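Local coordinates for protein beta-1,3-glucanosyltransferase (Rhizomucor miehei CAU432, PDB 4WTP) that belongs to glycoside hydrolase family 17 and folds as a beta/alpha barrel, with eight parallel strands surrounded by helices, at residues K56-V61 and S284-K289; S144-I149 and V177-F182; Q151-V156 and I161-A166; A199-M204 and L251-Q256; A266-Y271 and E276-V281. All blocks are in the same frame, centred on the assembly; numbering follows the deposited sequence. Where two conformers were deposited one is given.

Overall arrangement
Interactions 2 and 3 lie on one side of the barrel and interactions 1 and 5 on the opposite side of its centre. The first two share helix 142-156, and their centres are 8 Å apart; Asp181 of interaction 2 reaches Lys153 and Val163 of interaction 3. Interactions 1 and 5 also touch: Lys289 NZ comes within 2.8 Å of Asp268 OD1 as a salt bridge. Their centres are 12 Å apart, whereas those of interactions 1 and 2 are 35 Å apart. Interaction 4 packs two outer helices, its nearest atoms about 8 Å from those of interaction 5, and a 1,2-ethanediol sits at its lysine end. Along the chain, interaction 1 spans all the others.

Interaction 1: residues K56-V61 and S284-K289; sequences KNDFNV and SDRNTK
Arg286 reaches across from the loop 284-289 to Asp58 on helix 52-62, tying the part of the chain that follows the last barrel strand to the first helix of this beta/alpha barrel. The grip is side-on. Arg286 NE points to Asp58 OD1 at 2.9 Å, and Arg286 NH1 points to Asp58 OD2 at 3.0 Å, both bonds running nearly straight. From the arginine's side both oxygens lie in the guanidinium plane; from the aspartate's side both nitrogens sit above the carboxylate, the two planes being turned 50° apart. Two bonds to two oxygens fix the rotation of the guanidinium, while Asp58 OD2 is also hydrogen-bonded to Tyr42 OH. The first torsion (chi1 -80°) sets Arg286 CG 3.4 Å from Asp58 OD1, and the bend at chi2 (55°) then turns CD and the guanidinium along the carboxylate. Phe267 makes a cation-pi contact with the same guanidinium.

One helical turn on, Val61 supplies the apolar part of the contact. Val61 CG1 lies 3.7 Å from Arg286 O. Val61 CG2 looks toward the arginine's CB from farther off. Leu282 packs against the same valine. On the remaining nitrogen, Arg286 NH2 donates back within its own loop to Ser284 O at 2.8 Å, from above the plane of that carbonyl.

Interaction 2: residues S144-I149 and V177-F182; sequences SLANYI and VKELDF
Ala146 and Glu179 bring the two backbones nearest, their CA atoms 6.1 Å apart, where a helix runs past a turn. The residues 144-149 are regular helix, part of helix 142-156. Across from them the chain makes a type I beta turn from Val177 to Leu180, held by the bond from Leu180 N to Val177 O, and this turn carries Glu179 and Leu180 to the helix.

Glu179 works here through its aliphatic part. Its first torsion (chi1 -59°) lays Glu179 CG beside the backbone O of Ala146 at 3.5 Å, with the CB of Ala146 3.9 Å from the same CG, and the bend at chi2 (-52°) then turns the carboxylate end. Ile149, one turn farther along the helix, points at the turn with both branches. Its CG2 meets CB of Glu179 at 3.9 Å and lies 3.8 Å from the Glu179 backbone O. The other branch ends in Ile149 CD1, which touches CD2 of Leu180 at 3.8 Å, so the two chains meet at their methyl ends.

The same side chains go on into the core: Ile149 also packs on Val130 and Val163, and Leu180 on Thr165. The arrangement thus seats the turn before strand 182-186 against the helix that precedes strand 163-167, the side-by-side packing of neighbouring units in a beta/alpha barrel.

Interaction 3: residues Q151-V156 and I161-A166; sequences QVKELV and IKVATA
Val156 and Val163 share a first-torsion setting (chi1 -61° and -55°) that leaves CG1 opposite the carbonyl carbon and wedges CG2 between the backbone N and the carbonyl carbon. With these settings Val156 CG2 comes up against Val163 CG1 at a tight 3.5 Å. The same CG2 of Val156 rests 3.5 Å from the backbone O of Ile161. Lys153 runs out extended and crosses Val163 at about a right angle, with its CD 4.1 Å from Val163 CG2, and its NZ goes on to a salt bridge with Asp181. At the end of the helix, Val156 and Ile161 face each other CB to CB at 4.1 Å. A weak backbone bond, Ile161 N to Val156 O at 3.4 Å, bridges the short connection. In this beta-alpha-beta unit of the barrel, with Leu113 and Leu128 around the contact, the fit of valine and isoleucine branches, more than polar bonding, therefore joins helix 142-156 to strand 163-167.

Interaction 4: residues A199-M204 and L251-Q256; sequences AADTLM and LCRVKQ. With EDO (1,2-ethanediol), chain B.
Arg253 of helix 240-256 leans onto helix 196-212, where two outer helices of the beta/alpha barrel pack side by side. Their short segments run in broadly the same direction at 37°, with axes 10.2 Å apart. Along the arginine, Arg253 CB comes first, 4.0 Å from CG of Met204 and slightly farther from the Met204 sulfur SD; the Met204 side chain has two conformers, so this touch is less certain. Arg253 CG follows, 4.4 Å from CB of Ala200. The bend at chi2 (-47°) then carries the chain past that small residue toward Asp201. Arg253 NE donates to a water at 3.1 Å, and this water in turn gives a weak bond to Asp201 OD1. Arg253 NH2 makes a salt bridge with the same oxygen, Asp201 OD1, at 3.4 Å, a long, bent and weak bond, supplemented by the water. A firmer bond is made within the arginine's own helix. There Arg253 NH1 approaches Gln256 OE1 at 2.9 Å, in the carbonyl plane and on a lone pair, which helps steady the guanidinium. Next door, Cys252 ties this helix to Cys298 by a disulfide. Lys255 NZ bonds to the chain end at Cys298 and to O2 of 1,2-ethanediol at 2.8 Å.

Interaction 5: residues A266-Y271 and E276-V281; sequences AFDEPY and EAHFGV
Asp268 lies over the backbone of Ala277 and His278, where the long loop following the last strand of the beta/alpha barrel doubles back on itself. Asp268 CB sits 3.3 Å from the Ala277 carbonyl O. With CG beside the backbone N (chi1 -74°), the carboxylate is swung across to the returning chain. There Asp268 OD1 accepts from Gly280 N at 2.8 Å, the donor arriving nearly along the C-O bond. Lys289 completes the setting: its NZ forms a salt bridge with the same OD1 and bonds to Gly280 O, so one ammonium group joins both sides of the loop. The other oxygen, OD2, receives a hydrogen bond from a water that also lies in the ring plane of His278, at its ND1 edge, linking the two side chains without direct contact.

The two chains can come very close because Gly280 has no side chain: Gly280 CA is 3.5 Å from the carbonyl carbon C of Phe267. Farther out, Ala277 CB rests against Pro270 CA at 3.9 Å. Ala277 CA makes a CH...O contact with Glu269 O at 3.4 Å. A second water fills the bend between the backbones. It accepts from Glu269 N and Phe279 N, and donates to Glu276 O at 2.7 Å.

Interaction 1: residues K56-V61 and S284-K289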
# COMPACT_ATOMS: atom_id res chain seq x y z
N LYS A 56 17.37 3.87 -4.39
CA LYS A 56 17.90 4.94 -3.55
C LYS A 56 17.54 6.29 -4.18
O LYS A 56 17.16 7.22 -3.46
CB LYS A 56 19.42 4.78 -3.36
N ASN A 57 17.74 6.39 -5.50
CA ASN A 57 17.33 7.58 -6.23
C ASN A 57 15.86 7.90 -6.03
O ASN A 57 15.50 9.02 -5.65
CB ASN A 57 17.61 7.40 -7.73
CG ASN A 57 19.09 7.26 -8.04
OD1 ASN A 57 19.95 7.78 -7.33
ND2 ASN A 57 19.40 6.56 -9.14
N ASP A 58 15.03 6.90 -6.28
CA ASP A 58 13.59 7.04 -6.09
C ASP A 58 13.22 7.39 -4.65
O ASP A 58 12.41 8.27 -4.41
CB ASP A 58 12.90 5.74 -6.46
CG ASP A 58 12.88 5.49 -7.95
OD1 ASP A 58 13.25 6.42 -8.71
OD2 ASP A 58 12.45 4.40 -8.34
N PHE A 59 13.84 6.72 -3.69
CA PHE A 59 13.52 6.97 -2.30
C PHE A 59 13.97 8.32 -1.81
O PHE A 59 13.29 8.94 -1.00
CB PHE A 59 14.04 5.85 -1.41
CG PHE A 59 13.41 4.53 -1.67
CD1 PHE A 59 12.33 4.41 -2.55
CD2 PHE A 59 13.90 3.39 -1.04
CE1 PHE A 59 11.76 3.18 -2.80
CE2 PHE A 59 13.32 2.15 -1.28
CZ PHE A 59 12.25 2.03 -2.16
N ASN A 60 15.12 8.81 -2.32
CA ASN A 60 15.54 10.16 -2.00
C ASN A 60 14.58 11.19 -2.53
O ASN A 60 14.38 12.24 -1.91
CB ASN A 60 16.99 10.43 -2.48
CG ASN A 60 18.03 10.05 -1.44
OD1 ASN A 60 17.75 10.10 -0.24
ND2 ASN A 60 19.21 9.65 -1.90
N VAL A 61 13.98 10.91 -3.69
CA VAL A 61 12.96 11.81 -4.23
C VAL A 61 11.75 11.91 -3.28
O VAL A 61 11.14 12.95 -3.14
CB VAL A 61 12.54 11.44 -5.68
CG1 VAL A 61 11.22 12.10 -6.07
CG2 VAL A 61 13.67 11.77 -6.66
N SER A 284 6.27 9.83 -13.76
CA SER A 284 7.00 8.60 -14.08
C SER A 284 8.50 8.84 -14.20
O SER A 284 9.28 7.92 -13.97
CB SER A 284 6.51 7.98 -15.38
OG SER A 284 6.76 8.83 -16.48
N ASP A 285 8.92 10.07 -14.53
CA ASP A 285 10.34 10.37 -14.63
C ASP A 285 10.88 10.97 -13.33
O ASP A 285 11.97 11.55 -13.31
CB ASP A 285 10.65 11.22 -15.89
CG ASP A 285 10.22 12.68 -15.77
OD1 ASP A 285 9.70 13.15 -14.75
OD2 ASP A 285 10.43 13.42 -16.77
N ARG A 286 10.06 10.89 -12.28
CA ARG A 286 10.42 11.26 -10.89
C ARG A 286 10.42 12.76 -10.65
O ARG A 286 10.78 13.20 -9.58
CB ARG A 286 11.77 10.64 -10.45
CG ARG A 286 11.68 9.19 -10.02
CD ARG A 286 11.07 8.25 -11.02
NE ARG A 286 11.09 6.88 -10.56
CZ ARG A 286 10.20 5.94 -10.90
NH1 ARG A 286 10.27 4.72 -10.36
NH2 ARG A 286 9.24 6.21 -11.78
N ASN A 287 10.02 13.55 -11.65
CA ASN A 287 9.78 14.96 -11.45
C ASN A 287 8.40 15.22 -10.84
O ASN A 287 7.50 14.37 -10.92
CB ASN A 287 9.91 15.68 -12.79
CG ASN A 287 11.34 15.73 -13.28
OD1 ASN A 287 12.26 15.95 -12.51
ND2 ASN A 287 11.54 15.48 -14.57
N THR A 288 8.23 16.41 -10.28
CA THR A 288 6.94 16.75 -9.67
C THR A 288 5.88 16.99 -10.75
O THR A 288 6.18 17.41 -11.87
CB THR A 288 7.04 17.97 -8.76
OG1 THR A 288 7.63 19.05 -9.49
CG2 THR A 288 7.90 17.67 -7.53
N LYS A 289 4.63 16.67 -10.41
CA LYS A 289 3.49 16.90 -11.29
C LYS A 289 3.01 18.33 -11.08
O LYS A 289 2.62 18.68 -9.97
CB LYS A 289 2.36 15.88 -11.01
CG LYS A 289 2.82 14.47 -11.32
CD LYS A 289 1.90 13.39 -10.83
CE LYS A 289 0.69 13.26 -11.69
NZ LYS A 289 -0.04 11.96 -11.50

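Interaction 2: residues S144-I149 and V177-F182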
# COMPACT_ATOMS: atom_id res chain seq x y z
N SER A 144 -8.61 -20.96 4.59
CA SER A 144 -7.27 -21.19 4.00
C SER A 144 -6.36 -19.97 4.11
O SER A 144 -5.18 -20.09 4.43
CB SER A 144 -7.38 -21.65 2.55
OG SER A 144 -8.08 -22.90 2.47
N LEU A 145 -6.91 -18.78 3.88
CA LEU A 145 -6.14 -17.58 4.08
C LEU A 145 -5.76 -17.40 5.55
O LEU A 145 -4.60 -17.11 5.87
CB LEU A 145 -6.90 -16.36 3.55
CG LEU A 145 -6.15 -15.05 3.75
CD1 LEU A 145 -4.81 -15.05 3.02
CD2 LEU A 145 -7.03 -13.92 3.24
N ALA A 146 -6.72 -17.64 6.44
CA ALA A 146 -6.45 -17.53 7.87
C ALA A 146 -5.33 -18.48 8.31
O ALA A 146 -4.39 -18.09 9.04
CB ALA A 146 -7.70 -17.81 8.67
N ASN A 147 -5.40 -19.74 7.84
CA ASN A 147 -4.34 -20.70 8.14
C ASN A 147 -2.96 -20.26 7.63
O ASN A 147 -1.94 -20.44 8.31
CB ASN A 147 -4.73 -22.05 7.56
CG ASN A 147 -5.92 -22.67 8.27
OD1 ASN A 147 -6.31 -22.22 9.36
ND2 ASN A 147 -6.52 -23.67 7.66
N TYR A 148 -2.93 -19.69 6.42
CA TYR A 148 -1.68 -19.25 5.85
C TYR A 148 -1.11 -18.08 6.68
O TYR A 148 0.10 -18.04 6.98
CB TYR A 148 -1.93 -18.81 4.41
CG TYR A 148 -0.70 -18.40 3.65
CD1 TYR A 148 0.21 -19.34 3.20
CD2 TYR A 148 -0.44 -17.06 3.38
CE1 TYR A 148 1.33 -18.97 2.47
CE2 TYR A 148 0.69 -16.68 2.67
CZ TYR A 148 1.56 -17.64 2.21
OH TYR A 148 2.65 -17.23 1.50
N ILE A 149 -1.98 -17.15 7.07
CA ILE A 149 -1.56 -16.04 7.92
C ILE A 149 -0.96 -16.54 9.22
O ILE A 149 0.08 -16.05 9.68
CB ILE A 149 -2.72 -15.04 8.19
CG1 ILE A 149 -3.16 -14.40 6.87
CG2 ILE A 149 -2.32 -14.02 9.26
CD1 ILE A 149 -4.53 -13.74 6.92
N VAL A 177 -9.68 -12.21 10.41
CA VAL A 177 -9.31 -11.11 11.31
C VAL A 177 -8.76 -11.64 12.64
O VAL A 177 -7.82 -11.08 13.20
CB VAL A 177 -10.51 -10.18 11.53
CG1 VAL A 177 -10.17 -9.10 12.55
CG2 VAL A 177 -10.90 -9.49 10.22
N LYS A 178 -9.28 -12.79 13.09
CA LYS A 178 -8.73 -13.43 14.30
C LYS A 178 -7.22 -13.70 14.25
O LYS A 178 -6.55 -13.69 15.28
CB LYS A 178 -9.49 -14.73 14.58
CG LYS A 178 -10.88 -14.53 15.13
CD LYS A 178 -11.55 -15.83 15.54
CE LYS A 178 -12.89 -15.54 16.20
NZ LYS A 178 -12.80 -14.35 17.10
N GLU A 179 -6.68 -13.93 13.05
CA GLU A 179 -5.28 -14.28 12.92
C GLU A 179 -4.37 -13.05 12.77
O GLU A 179 -3.16 -13.19 12.84
CB GLU A 179 -5.05 -15.25 11.76
CG GLU A 179 -5.82 -16.57 11.87
CD GLU A 179 -5.61 -17.28 13.21
OE1 GLU A 179 -4.47 -17.27 13.72
OE2 GLU A 179 -6.58 -17.84 13.77
N LEU A 180 -4.97 -11.88 12.52
CA LEU A 180 -4.21 -10.69 12.18
C LEU A 180 -3.73 -9.96 13.42
O LEU A 180 -4.35 -10.03 14.49
CB LEU A 180 -5.11 -9.72 11.40
CG LEU A 180 -5.75 -10.21 10.12
CD1 LEU A 180 -6.55 -9.08 9.47
CD2 LEU A 180 -4.68 -10.72 9.16
N ASP A 181 -2.65 -9.20 13.27
CA ASP A 181 -2.32 -8.19 14.26
C ASP A 181 -3.05 -6.87 13.98
O ASP A 181 -3.49 -6.19 14.92
CB ASP A 181 -0.81 -7.96 14.31
CG ASP A 181 -0.05 -9.18 14.79
OD1 ASP A 181 -0.44 -9.73 15.84
OD2 ASP A 181 0.90 -9.60 14.13
N PHE A 182 -3.18 -6.51 12.71
CA PHE A 182 -3.95 -5.34 12.31
C PHE A 182 -4.53 -5.55 10.91
O PHE A 182 -4.11 -6.44 10.17
CB PHE A 182 -3.14 -4.03 12.40
CG PHE A 182 -1.91 -4.01 11.53
CD1 PHE A 182 -0.75 -4.69 11.88
CD2 PHE A 182 -1.91 -3.31 10.32
CE1 PHE A 182 0.38 -4.66 11.06
CE2 PHE A 182 -0.78 -3.24 9.52
CZ PHE A 182 0.36 -3.93 9.88

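Interaction 3: residues Q151-V156 and I161-A166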
# COMPACT_ATOMS: atom_id res chain seq x y z
N GLN A 151 0.53 -19.35 9.78
CA GLN A 151 1.87 -19.88 9.45
C GLN A 151 2.90 -18.78 9.22
O GLN A 151 4.04 -18.86 9.67
CB GLN A 151 1.79 -20.82 8.25
CG GLN A 151 1.03 -22.11 8.55
CD GLN A 151 0.49 -22.80 7.31
OE1 GLN A 151 0.62 -22.31 6.18
NE2 GLN A 151 -0.13 -23.96 7.51
N VAL A 152 2.51 -17.71 8.53
CA VAL A 152 3.40 -16.58 8.32
C VAL A 152 3.76 -15.87 9.63
O VAL A 152 4.94 -15.53 9.88
CB VAL A 152 2.82 -15.59 7.28
CG1 VAL A 152 3.65 -14.33 7.21
CG2 VAL A 152 2.73 -16.27 5.91
N LYS A 153 2.75 -15.66 10.47
CA LYS A 153 2.97 -15.04 11.77
C LYS A 153 4.00 -15.79 12.61
O LYS A 153 4.85 -15.18 13.26
CB LYS A 153 1.65 -14.85 12.55
CG LYS A 153 1.87 -14.13 13.87
CD LYS A 153 0.61 -13.54 14.48
CE LYS A 153 0.96 -12.89 15.81
NZ LYS A 153 -0.24 -12.53 16.61
N GLU A 154 3.96 -17.12 12.56
CA GLU A 154 4.91 -17.94 13.31
C GLU A 154 6.34 -17.72 12.85
O GLU A 154 7.28 -17.86 13.63
CB GLU A 154 4.52 -19.41 13.22
CG GLU A 154 3.23 -19.74 13.97
CD GLU A 154 2.66 -21.10 13.60
OE1 GLU A 154 3.27 -21.81 12.77
OE2 GLU A 154 1.60 -21.47 14.15
N LEU A 155 6.51 -17.34 11.58
CA LEU A 155 7.80 -17.03 11.01
C LEU A 155 8.36 -15.68 11.42
O LEU A 155 9.56 -15.52 11.63
CB LEU A 155 7.78 -17.11 9.48
CG LEU A 155 7.58 -18.49 8.84
CD1 LEU A 155 7.40 -18.35 7.34
CD2 LEU A 155 8.70 -19.47 9.18
N VAL A 156 7.48 -14.68 11.51
CA VAL A 156 7.94 -13.32 11.71
C VAL A 156 7.76 -12.75 13.12
O VAL A 156 8.44 -11.79 13.49
CB VAL A 156 7.32 -12.32 10.71
CG1 VAL A 156 7.71 -12.70 9.30
CG2 VAL A 156 5.81 -12.24 10.89
N ILE A 161 7.81 -8.56 14.13
CA ILE A 161 7.08 -7.98 12.99
C ILE A 161 5.61 -8.35 13.01
O ILE A 161 5.27 -9.52 13.10
CB ILE A 161 7.70 -8.39 11.66
CG1 ILE A 161 9.13 -7.86 11.59
CG2 ILE A 161 6.86 -7.90 10.49
CD1 ILE A 161 9.88 -8.34 10.38
N LYS A 162 4.75 -7.34 12.95
CA LYS A 162 3.29 -7.57 13.00
C LYS A 162 2.73 -7.90 11.61
O LYS A 162 3.25 -7.44 10.60
CB LYS A 162 2.59 -6.32 13.56
CG LYS A 162 2.98 -5.96 14.99
CD LYS A 162 2.32 -4.66 15.45
CE LYS A 162 2.74 -4.28 16.87
NZ LYS A 162 2.02 -3.08 17.35
N VAL A 163 1.68 -8.71 11.58
CA VAL A 163 1.09 -9.14 10.31
C VAL A 163 -0.31 -8.58 10.07
O VAL A 163 -1.13 -8.45 10.99
CB VAL A 163 1.07 -10.68 10.16
CG1 VAL A 163 2.46 -11.26 10.35
CG2 VAL A 163 0.11 -11.31 11.13
N ALA A 164 -0.57 -8.26 8.81
CA ALA A 164 -1.87 -7.77 8.37
C ALA A 164 -2.22 -8.48 7.08
O ALA A 164 -1.40 -9.20 6.52
CB ALA A 164 -1.82 -6.27 8.12
N THR A 165 -3.45 -8.29 6.64
CA THR A 165 -3.78 -8.49 5.24
C THR A 165 -4.47 -7.24 4.73
O THR A 165 -4.99 -6.46 5.53
CB THR A 165 -4.63 -9.75 5.05
OG1 THR A 165 -4.58 -10.15 3.67
CG2 THR A 165 -6.07 -9.50 5.55
N ALA A 166 -4.40 -7.03 3.43
CA ALA A 166 -5.06 -5.87 2.81
C ALA A 166 -6.21 -6.35 1.94
O ALA A 166 -6.04 -7.31 1.18
CB ALA A 166 -4.06 -5.11 1.94

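Interaction 4: residues A199-M204 and L251-Q256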
# COMPACT_ATOMS: atom_id res chain seq x y z
N ALA A 199 -15.29 12.26 -2.11
CA ALA A 199 -14.46 11.06 -2.18
C ALA A 199 -13.76 10.73 -0.85
O ALA A 199 -13.83 9.56 -0.39
CB ALA A 199 -13.47 11.20 -3.31
N ALA A 200 -13.13 11.71 -0.21
CA ALA A 200 -12.46 11.44 1.06
C ALA A 200 -13.47 11.08 2.14
O ALA A 200 -13.18 10.26 3.03
CB ALA A 200 -11.63 12.62 1.47
N ASP A 201 -14.65 11.68 2.05
CA ASP A 201 -15.66 11.36 3.06
C ASP A 201 -16.10 9.88 2.89
O ASP A 201 -16.26 9.16 3.90
CB ASP A 201 -16.83 12.33 2.96
CG ASP A 201 -16.44 13.77 3.35
OD1 ASP A 201 -15.46 13.99 4.12
OD2 ASP A 201 -17.11 14.70 2.86
N THR A 202 -16.30 9.42 1.65
CA THR A 202 -16.66 8.02 1.36
C THR A 202 -15.54 7.10 1.83
O THR A 202 -15.82 6.03 2.36
CB THR A 202 -16.87 7.82 -0.15
OG1 THR A 202 -18.00 8.59 -0.56
CG2 THR A 202 -17.11 6.36 -0.53
N LEU A 203 -14.27 7.49 1.63
CA LEU A 203 -13.15 6.70 2.11
C LEU A 203 -13.31 6.46 3.62
O LEU A 203 -13.12 5.37 4.10
CB LEU A 203 -11.84 7.45 1.85
CG LEU A 203 -10.60 6.73 2.39
CD1 LEU A 203 -10.30 5.53 1.51
CD2 LEU A 203 -9.41 7.66 2.40
N MET A 204 -13.67 7.51 4.36
CA MET A 204 -13.81 7.39 5.80
C MET A 204 -14.98 6.50 6.21
O MET A 204 -14.88 5.76 7.20
CB MET A 204 -13.90 8.79 6.44
CG MET A 204 -12.58 9.54 6.53
SD MET A 204 -11.30 8.75 7.55
CE MET A 204 -12.29 7.83 8.72
N LEU A 251 -5.25 13.18 3.34
CA LEU A 251 -4.19 13.43 4.33
C LEU A 251 -4.77 14.16 5.54
O LEU A 251 -4.41 13.86 6.68
CB LEU A 251 -3.02 14.23 3.72
CG LEU A 251 -2.15 13.43 2.75
CD1 LEU A 251 -1.09 14.35 2.21
CD2 LEU A 251 -1.50 12.23 3.43
N CYS A 252 -5.68 15.10 5.29
CA CYS A 252 -6.34 15.79 6.39
C CYS A 252 -7.17 14.84 7.26
O CYS A 252 -7.03 14.81 8.50
CB CYS A 252 -7.23 16.90 5.86
SG CYS A 252 -8.34 17.63 7.09
N ARG A 253 -8.05 14.07 6.63
CA ARG A 253 -8.94 13.17 7.37
C ARG A 253 -8.20 12.14 8.19
O ARG A 253 -8.58 11.89 9.33
CB ARG A 253 -9.93 12.51 6.43
CG ARG A 253 -10.92 13.43 5.73
CD ARG A 253 -11.59 14.42 6.67
NE ARG A 253 -12.73 15.11 6.07
CZ ARG A 253 -13.51 15.98 6.73
NH1 ARG A 253 -13.28 16.26 8.00
NH2 ARG A 253 -14.54 16.55 6.10
N VAL A 254 -7.13 11.55 7.66
CA VAL A 254 -6.40 10.53 8.42
C VAL A 254 -5.62 11.19 9.56
O VAL A 254 -5.37 10.56 10.58
CB VAL A 254 -5.50 9.60 7.56
CG1 VAL A 254 -6.36 8.87 6.54
CG2 VAL A 254 -4.32 10.34 6.92
N LYS A 255 -5.23 12.45 9.38
CA LYS A 255 -4.57 13.19 10.47
C LYS A 255 -5.59 13.45 11.58
O LYS A 255 -5.28 13.25 12.76
CB LYS A 255 -3.97 14.49 9.92
CG LYS A 255 -3.18 15.22 10.99
CD LYS A 255 -2.80 16.62 10.55
CE LYS A 255 -1.82 16.58 9.41
NZ LYS A 255 -1.28 17.94 9.14
N GLN A 256 -6.80 13.87 11.22
CA GLN A 256 -7.83 14.18 12.20
C GLN A 256 -8.17 12.97 13.05
O GLN A 256 -8.42 13.09 14.24
CB GLN A 256 -9.10 14.71 11.51
CG GLN A 256 -8.95 16.10 10.93
CD GLN A 256 -10.24 16.58 10.29
OE1 GLN A 256 -11.03 15.77 9.83
NE2 GLN A 256 -10.47 17.90 10.29
C1 EDO B . 1.62 18.19 5.39
O1 EDO B . 0.83 19.38 5.30
C2 EDO B . 1.89 17.90 6.86
O2 EDO B . 0.82 17.13 7.42
O HOH W 1 -12.85 15.88 3.07

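Interaction 5: residues A266-Y271 and E276-V281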
# COMPACT_ATOMS: atom_id res chain seq x y z
N ALA A 266 3.58 6.36 -5.32
CA ALA A 266 4.71 7.26 -5.40
C ALA A 266 4.84 7.94 -6.79
O ALA A 266 4.92 9.17 -6.89
CB ALA A 266 6.00 6.52 -5.04
N PHE A 267 4.85 7.11 -7.82
CA PHE A 267 5.14 7.57 -9.19
C PHE A 267 4.11 7.08 -10.19
O PHE A 267 3.57 5.99 -10.02
CB PHE A 267 6.52 7.08 -9.65
CG PHE A 267 7.61 7.47 -8.69
CD1 PHE A 267 8.03 8.79 -8.61
CD2 PHE A 267 8.21 6.52 -7.84
CE1 PHE A 267 9.01 9.17 -7.71
CE2 PHE A 267 9.20 6.90 -6.94
CZ PHE A 267 9.61 8.23 -6.88
N ASP A 268 3.81 7.89 -11.20
CA ASP A 268 3.01 7.40 -12.32
C ASP A 268 3.67 6.15 -12.91
O ASP A 268 4.91 6.05 -12.96
CB ASP A 268 2.93 8.44 -13.43
CG ASP A 268 2.04 9.60 -13.10
OD1 ASP A 268 1.17 9.48 -12.19
OD2 ASP A 268 2.21 10.68 -13.74
N GLU A 269 2.86 5.21 -13.35
CA GLU A 269 3.36 3.97 -13.93
C GLU A 269 2.79 3.78 -15.33
O GLU A 269 1.73 3.17 -15.51
CB GLU A 269 2.99 2.80 -13.03
CG GLU A 269 3.69 2.87 -11.67
CD GLU A 269 3.39 1.64 -10.83
OE1 GLU A 269 4.21 0.69 -10.80
OE2 GLU A 269 2.31 1.60 -10.21
N PRO A 270 3.51 4.30 -16.35
CA PRO A 270 3.07 4.29 -17.76
C PRO A 270 2.64 2.93 -18.31
O PRO A 270 1.85 2.92 -19.24
CB PRO A 270 4.30 4.79 -18.53
CG PRO A 270 5.06 5.60 -17.54
CD PRO A 270 4.81 4.96 -16.19
N TYR A 271 3.13 1.82 -17.76
CA TYR A 271 2.82 0.51 -18.33
C TYR A 271 1.38 0.04 -18.11
O TYR A 271 0.87 -0.82 -18.85
CB TYR A 271 3.84 -0.54 -17.88
CG TYR A 271 3.57 -1.18 -16.52
CD1 TYR A 271 2.78 -2.32 -16.42
CD2 TYR A 271 4.14 -0.66 -15.35
CE1 TYR A 271 2.53 -2.91 -15.19
CE2 TYR A 271 3.90 -1.24 -14.11
CZ TYR A 271 3.09 -2.37 -14.03
OH TYR A 271 2.83 -2.95 -12.83
N GLU A 276 -4.87 4.25 -14.99
CA GLU A 276 -3.96 3.53 -14.09
C GLU A 276 -2.51 4.01 -14.19
O GLU A 276 -1.71 3.80 -13.32
CB GLU A 276 -4.07 2.00 -14.28
CG GLU A 276 -5.43 1.46 -13.91
CD GLU A 276 -5.50 -0.02 -14.04
OE1 GLU A 276 -4.48 -0.66 -13.76
OE2 GLU A 276 -6.55 -0.50 -14.44
N ALA A 277 -2.23 4.70 -15.28
CA ALA A 277 -0.90 5.27 -15.50
C ALA A 277 -0.70 6.64 -14.85
O ALA A 277 0.32 7.29 -15.06
CB ALA A 277 -0.60 5.33 -17.00
N HIS A 278 -1.68 7.11 -14.08
CA HIS A 278 -1.68 8.49 -13.56
C HIS A 278 -1.99 8.62 -12.07
O HIS A 278 -2.47 9.69 -11.65
CB HIS A 278 -2.67 9.32 -14.37
CG HIS A 278 -2.31 9.40 -15.83
ND1 HIS A 278 -1.34 10.22 -16.32
CD2 HIS A 278 -2.79 8.68 -16.90
CE1 HIS A 278 -1.24 10.04 -17.66
NE2 HIS A 278 -2.13 9.11 -18.01
N PHE A 279 -1.69 7.58 -11.28
CA PHE A 279 -1.91 7.63 -9.81
C PHE A 279 -0.73 8.16 -9.01
O PHE A 279 -0.84 8.30 -7.79
CB PHE A 279 -2.31 6.25 -9.29
CG PHE A 279 -3.76 5.91 -9.47
CD1 PHE A 279 -4.67 6.26 -8.50
CD2 PHE A 279 -4.21 5.33 -10.65
CE1 PHE A 279 -6.02 5.93 -8.65
CE2 PHE A 279 -5.55 5.01 -10.82
CZ PHE A 279 -6.47 5.34 -9.84
N GLY A 280 0.39 8.49 -9.64
CA GLY A 280 1.52 8.95 -8.86
C GLY A 280 1.28 10.30 -8.23
O GLY A 280 0.55 11.15 -8.76
N VAL A 281 1.93 10.50 -7.09
CA VAL A 281 2.11 11.83 -6.50
C VAL A 281 3.13 12.61 -7.35
O VAL A 281 2.98 13.82 -7.53
CB VAL A 281 2.57 11.73 -5.03
CG1 VAL A 281 2.90 13.10 -4.48
CG2 VAL A 281 1.48 11.06 -4.17
O HOH W 2 0.34 11.97 -15.09
O HOH W 3 0.16 5.37 -12.10